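Uncharacterized protein lp_1913 (Lactobacillus plantarum, PDB 3FLH) is of unknown function but has the fold of a rhodanese-like domain, the family of sulfurtransferases and their non-catalytic relatives. Local coordinates at residues H20-L23 against A24-N28; G105-E108 against G109-M113. All coordinates share one frame; numbering follows the deposited sequence.

Contact 1 lies within helix 19-27 and contact 2 within helix 106-112, the last helix of the chain, so the first closes long before the second opens. Between them comes most of the parallel sheet, yet in space their centres are only about 15 Å apart. Both belong to one rhodanese-like domain, and the two helices touch through side chains: Trp110 CH2 of contact 2 packs 3.5 Å from Met26 CE of contact 1, with Val22 CG1 a little further, at 4.1 Å from the same CH2. The indole thus joins an early helix to the last one in the chain, with helix 19-27 resting on strand 33-37.

Contact 1 of 2, residues H20-L23 against A24-N28; sequences HTVL and ADMQN
Met26, present as selenomethionine, bends back along the helix to lay its methyl against Val22, one turn earlier. Its CB lies near the carbonyl oxygens of Val22 and Leu23. CG comes next, wedged between backbone N and carbonyl carbon (chi1 66°), a setting that brings it 3.1 Å from Leu23 O. The chain runs straight as far as SE and bends at its last torsion (chi3 72°), which returns CE to the helix and puts it 3.5 Å from Val22 CG1. Methionine, the natural residue here, suits this place because its long, unbranched chain can curl and still present an apolar tip. Val22 is buried, its branched side chain also packing on Val35 and Trp110. Helix 19-27 belongs to the alpha/beta fold of a rhodanese-like domain, linking edge strand 16-17 to the parallel strand 33-37. Its backbone bonds run from residue i+4 to i: Ala24 N reaches His20 O at 2.9 Å almost straight (167° at the hydrogen), whereas Met26 N to Val22 O is longer, at 3.2 Å. Val22 O has a further partner, a water that donates to it at 2.8 Å and also donates to Asp25 OD1 at 2.7 Å. The Asp25 carboxylate itself is taken up chiefly by the backbone NH of Lys32, with a weaker bond from Tyr33 N, so this acid ties the helix to the start of the following strand. On the more exposed side, Leu23 lays its CD2 methyl over the flat face of the Gln27 amide, 3.5 Å from Gln27 CD. Gln27 CG lies 3.2 Å from Leu23 O, and the extended chain beyond it runs back beside Leu23; a polar residue suits this exposed position.

Contact 2 of 2, residues G105-E108 against G109-M113; sequences GALE and GWKGM
Leu107 and Lys111, one helical turn apart, meet through aliphatic carbons: Lys111 CE lies 4.0 Å from Leu107 CG, as near to CD1 and scarcely farther from CD2, so the end of the lysine's carbon chain crosses the leucine fork at a slant. With CG beside its own backbone N (chi1 -70°) and the chain extended from there, Lys111 can shelter buried Leu107 and still deliver NZ to a salt bridge with Asp48. Replacing the lysine by an alanine is likely to leave Asp48 without this cationic mate and one flank of Leu107 without cover. Backbone hydrogen bonds hold the turn. Lys111 N to Leu107 O is 2.9 Å and nearly straight (169°); Trp110 N likewise bonds Ala106 O, and Gly112 N bonds Glu108 O. Gly109 N bonds Gly105 O at 2.8 Å, approaching from above the carbonyl plane. Steric fit explains two of the glycines: a CB on Gly109 would collide with Gly105 O, and Gly105 has a positive phi (93°) that other residues tolerate poorly. Trp110 turns its indole from the turn toward helix 19-27, its NE1 bonded to Pro116 O. A glycine before the helix, with a tryptophan within it, is reminiscent of the C-terminal part of rhodanese-like domains; here Leu107 and Glu108 bond through their backbones to Asp78 and Trp79, in the loop after strand 73-77, where active rhodaneses carry their catalytic loop.

Contact 1 of 2, residues H20-L23 against A24-N28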
ATOM      1  N   HIS B  20       8.877 -15.744   1.270  1.00 31.22           N
ATOM      2  CA  HIS B  20       9.516 -17.015   0.932  1.00 27.52           C
ATOM      3  C   HIS B  20      11.029 -16.905   1.113  1.00 26.87           C
ATOM      4  O   HIS B  20      11.684 -17.832   1.595  1.00 22.52           O
ATOM      5  CB  HIS B  20       9.190 -17.382  -0.520  1.00 37.91           C
ATOM      6  CG  HIS B  20       9.822 -18.659  -0.980  1.00 40.05           C
ATOM      7  ND1 HIS B  20       9.507 -19.884  -0.432  1.00 48.02           N
ATOM      8  CD2 HIS B  20      10.757 -18.900  -1.930  1.00 38.65           C
ATOM      9  CE1 HIS B  20      10.223 -20.825  -1.024  1.00 52.44           C
ATOM     10  NE2 HIS B  20      10.989 -20.253  -1.936  1.00 47.55           N
ATOM     11  N   THR B  21      11.579 -15.762   0.718  1.00 22.90           N
ATOM     12  CA  THR B  21      13.007 -15.513   0.833  1.00 20.10           C
ATOM     13  C   THR B  21      13.405 -15.409   2.300  1.00 19.60           C
ATOM     14  O   THR B  21      14.451 -15.914   2.709  1.00 23.01           O
ATOM     15  CB  THR B  21      13.400 -14.196   0.131  1.00 22.35           C
ATOM     16  OG1 THR B  21      12.922 -14.212  -1.218  1.00 19.43           O
ATOM     17  CG2 THR B  21      14.911 -14.025   0.124  1.00 24.38           C
ATOM     18  N   VAL B  22      12.566 -14.738   3.083  1.00 18.15           N
ATOM     19  CA  VAL B  22      12.816 -14.548   4.511  1.00 26.22           C
ATOM     20  C   VAL B  22      12.675 -15.874   5.257  1.00 22.44           C
ATOM     21  O   VAL B  22      13.467 -16.196   6.148  1.00 16.21           O
ATOM     22  CB  VAL B  22      11.819 -13.520   5.117  1.00 23.38           C
ATOM     23  CG1 VAL B  22      12.066 -13.365   6.615  1.00 14.97           C
ATOM     24  CG2 VAL B  22      11.969 -12.177   4.418  1.00 15.85           C
ATOM     25  N   LEU B  23      11.662 -16.641   4.876  1.00 16.35           N
ATOM     26  CA  LEU B  23      11.399 -17.924   5.508  1.00 25.21           C
ATOM     27  C   LEU B  23      12.543 -18.902   5.246  1.00 23.42           C
ATOM     28  O   LEU B  23      13.090 -19.493   6.177  1.00 27.72           O
ATOM     29  CB  LEU B  23      10.072 -18.483   4.987  1.00 24.03           C
ATOM     30  CG  LEU B  23       9.359 -19.534   5.838  1.00 37.23           C
ATOM     31  CD1 LEU B  23       7.923 -19.679   5.352  1.00 38.43           C
ATOM     32  CD2 LEU B  23      10.097 -20.856   5.767  1.00 37.21           C
ATOM     33  N   ALA B  24      12.916 -19.052   3.979  1.00 27.71           N
ATOM     34  CA  ALA B  24      13.996 -19.958   3.602  1.00 25.17           C
ATOM     35  C   ALA B  24      15.286 -19.639   4.349  1.00 35.64           C
ATOM     36  O   ALA B  24      16.017 -20.542   4.755  1.00 35.59           O
ATOM     37  CB  ALA B  24      14.235 -19.884   2.094  1.00 28.58           C
ATOM     38  N   ASP B  25      15.565 -18.352   4.526  1.00 32.85           N
ATOM     39  CA  ASP B  25      16.776 -17.926   5.218  1.00 26.63           C
ATOM     40  C   ASP B  25      16.762 -18.286   6.707  1.00 26.93           C
ATOM     41  O   ASP B  25      17.793 -18.665   7.259  1.00 34.67           O
ATOM     42  CB  ASP B  25      16.981 -16.414   5.028  1.00 28.17           C
ATOM     43  CG  ASP B  25      18.128 -15.863   5.862  1.00 34.14           C
ATOM     44  OD1 ASP B  25      17.882 -15.452   7.014  1.00 31.98           O
ATOM     45  OD2 ASP B  25      19.280 -15.848   5.372  1.00 43.28           O
HETATM   46  N   MSE B  26      15.604 -18.185   7.356  1.00 28.37           N
HETATM   47  CA  MSE B  26      15.534 -18.511   8.779  1.00 39.07           C
HETATM   48  C   MSE B  26      15.422 -20.011   9.052  1.00 40.95           C
HETATM   49  O   MSE B  26      15.439 -20.436  10.207  1.00 43.13           O
HETATM   50  CB  MSE B  26      14.370 -17.777   9.464  1.00 37.17           C
HETATM   51  CG  MSE B  26      12.987 -18.193   9.007  1.00 52.57           C
HETATM   52 SE   MSE B  26      11.563 -17.344  10.032  1.00 54.09          SE
HETATM   53  CE  MSE B  26      11.709 -15.544   9.337  1.00 49.30           C
ATOM     54  N   GLN B  27      15.314 -20.814   7.998  1.00 45.84           N
ATOM     55  CA  GLN B  27      15.213 -22.258   8.179  1.00 44.53           C
ATOM     56  C   GLN B  27      16.454 -22.974   7.667  1.00 45.27           C
ATOM     57  O   GLN B  27      16.632 -24.170   7.906  1.00 49.60           O
ATOM     58  CB  GLN B  27      13.962 -22.813   7.491  1.00 46.50           C
ATOM     59  CG  GLN B  27      13.910 -22.613   5.991  1.00 50.47           C
ATOM     60  CD  GLN B  27      12.659 -23.208   5.377  1.00 53.00           C
ATOM     61  OE1 GLN B  27      12.391 -23.035   4.186  1.00 58.61           O
ATOM     62  NE2 GLN B  27      11.882 -23.917   6.190  1.00 44.21           N
ATOM     63  N   ASN B  28      17.314 -22.238   6.967  1.00 46.13           N
ATOM     64  CA  ASN B  28      18.555 -22.802   6.447  1.00 45.37           C
ATOM     65  C   ASN B  28      19.730 -22.269   7.262  1.00 50.56           C
ATOM     66  O   ASN B  28      20.886 -22.581   6.979  1.00 56.04           O
ATOM     67  CB  ASN B  28      18.761 -22.435   4.971  1.00 49.68           C
ATOM     68  CG  ASN B  28      17.673 -22.987   4.066  1.00 53.32           C
ATOM     69  OD1 ASN B  28      17.066 -24.021   4.355  1.00 53.68           O
ATOM     70  ND2 ASN B  28      17.432 -22.305   2.951  1.00 55.78           N
TER
HETATM   71  O   HOH W   1      15.377 -14.654   7.454  1.00 25.22           O

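Contact 2 of 2, residues G105-E108 against G109-M113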
ATOM      1  N   GLY B 105       3.375  -8.217   2.614  1.00 15.81           N
ATOM      2  CA  GLY B 105       2.317  -8.868   3.369  1.00 16.54           C
ATOM      3  C   GLY B 105       2.279  -8.465   4.833  1.00 17.18           C
ATOM      4  O   GLY B 105       1.247  -8.594   5.492  1.00 21.98           O
ATOM      5  N   ALA B 106       3.405  -7.981   5.349  1.00 12.72           N
ATOM      6  CA  ALA B 106       3.492  -7.544   6.741  1.00 14.99           C
ATOM      7  C   ALA B 106       3.144  -8.666   7.725  1.00 12.17           C
ATOM      8  O   ALA B 106       3.176  -9.842   7.367  1.00 19.41           O
ATOM      9  CB  ALA B 106       2.575  -6.341   6.963  1.00 17.20           C
ATOM     10  N   LEU B 107       2.808  -8.300   8.958  1.00 14.64           N
ATOM     11  CA  LEU B 107       2.471  -9.282   9.986  1.00 13.86           C
ATOM     12  C   LEU B 107       1.171 -10.013   9.684  1.00 15.38           C
ATOM     13  O   LEU B 107       1.076 -11.229   9.871  1.00 14.57           O
ATOM     14  CB  LEU B 107       2.360  -8.608  11.356  1.00  8.70           C
ATOM     15  CG  LEU B 107       2.096  -9.573  12.519  1.00 11.63           C
ATOM     16  CD1 LEU B 107       3.220 -10.600  12.595  1.00 11.95           C
ATOM     17  CD2 LEU B 107       1.996  -8.799  13.829  1.00 12.38           C
ATOM     18  N   GLU B 108       0.171  -9.269   9.223  1.00 16.54           N
ATOM     19  CA  GLU B 108      -1.126  -9.848   8.888  1.00 17.67           C
ATOM     20  C   GLU B 108      -0.944 -10.954   7.853  1.00 10.93           C
ATOM     21  O   GLU B 108      -1.461 -12.056   8.013  1.00 18.07           O
ATOM     22  CB  GLU B 108      -2.063  -8.765   8.333  1.00 24.19           C
ATOM     23  CG  GLU B 108      -3.458  -9.266   7.982  1.00 32.89           C
ATOM     24  CD  GLU B 108      -4.230  -8.297   7.105  1.00 46.12           C
ATOM     25  OE1 GLU B 108      -3.805  -8.069   5.948  1.00 53.07           O
ATOM     26  OE2 GLU B 108      -5.262  -7.763   7.567  1.00 46.71           O
ATOM     27  N   GLY B 109      -0.202 -10.659   6.788  1.00 19.02           N
ATOM     28  CA  GLY B 109       0.030 -11.656   5.754  1.00 17.13           C
ATOM     29  C   GLY B 109       0.804 -12.854   6.276  1.00 19.17           C
ATOM     30  O   GLY B 109       0.458 -14.002   5.991  1.00 20.78           O
ATOM     31  N   TRP B 110       1.854 -12.584   7.046  1.00 17.96           N
ATOM     32  CA  TRP B 110       2.692 -13.637   7.622  1.00 17.20           C
ATOM     33  C   TRP B 110       1.849 -14.611   8.452  1.00 17.42           C
ATOM     34  O   TRP B 110       1.969 -15.829   8.300  1.00 23.01           O
ATOM     35  CB  TRP B 110       3.794 -13.003   8.480  1.00 11.22           C
ATOM     36  CG  TRP B 110       4.840 -13.952   8.969  1.00 10.41           C
ATOM     37  CD1 TRP B 110       4.812 -14.699  10.117  1.00 15.10           C
ATOM     38  CD2 TRP B 110       6.091 -14.244   8.332  1.00 15.96           C
ATOM     39  NE1 TRP B 110       5.973 -15.432  10.233  1.00 15.96           N
ATOM     40  CE2 TRP B 110       6.772 -15.172   9.151  1.00 12.23           C
ATOM     41  CE3 TRP B 110       6.702 -13.810   7.145  1.00 21.33           C
ATOM     42  CZ2 TRP B 110       8.031 -15.673   8.823  1.00 18.65           C
ATOM     43  CZ3 TRP B 110       7.959 -14.311   6.817  1.00 14.85           C
ATOM     44  CH2 TRP B 110       8.609 -15.232   7.655  1.00 20.19           C
ATOM     45  N   LYS B 111       1.001 -14.075   9.325  1.00 17.32           N
ATOM     46  CA  LYS B 111       0.140 -14.916  10.144  1.00 25.36           C
ATOM     47  C   LYS B 111      -0.867 -15.623   9.242  1.00 25.14           C
ATOM     48  O   LYS B 111      -1.185 -16.794   9.447  1.00 29.27           O
ATOM     49  CB  LYS B 111      -0.611 -14.077  11.182  1.00 25.76           C
ATOM     50  CG  LYS B 111       0.255 -13.522  12.290  1.00 30.42           C
ATOM     51  CD  LYS B 111      -0.601 -12.856  13.343  1.00 21.39           C
ATOM     52  CE  LYS B 111       0.226 -12.445  14.550  1.00 25.75           C
ATOM     53  NZ  LYS B 111      -0.647 -11.857  15.599  1.00 26.18           N
ATOM     54  N   GLY B 112      -1.361 -14.893   8.245  1.00 27.20           N
ATOM     55  CA  GLY B 112      -2.326 -15.444   7.311  1.00 34.03           C
ATOM     56  C   GLY B 112      -1.824 -16.713   6.655  1.00 33.88           C
ATOM     57  O   GLY B 112      -2.610 -17.580   6.278  1.00 45.61           O
HETATM   58  N   MSE B 113      -0.509 -16.816   6.514  1.00 35.86           N
HETATM   59  CA  MSE B 113       0.109 -17.986   5.912  1.00 30.03           C
HETATM   60  C   MSE B 113       0.590 -18.957   6.976  1.00 24.03           C
HETATM   61  O   MSE B 113       1.258 -19.947   6.672  1.00 29.79           O
HETATM   62  CB  MSE B 113       1.281 -17.560   5.041  1.00 30.29           C
HETATM   63  CG  MSE B 113       0.936 -17.502   3.577  1.00 51.04           C
HETATM   64 SE   MSE B 113       1.941 -16.154   2.680  1.00 61.99          SE
HETATM   65  CE  MSE B 113       0.475 -14.944   2.307  1.00 63.52           C
TER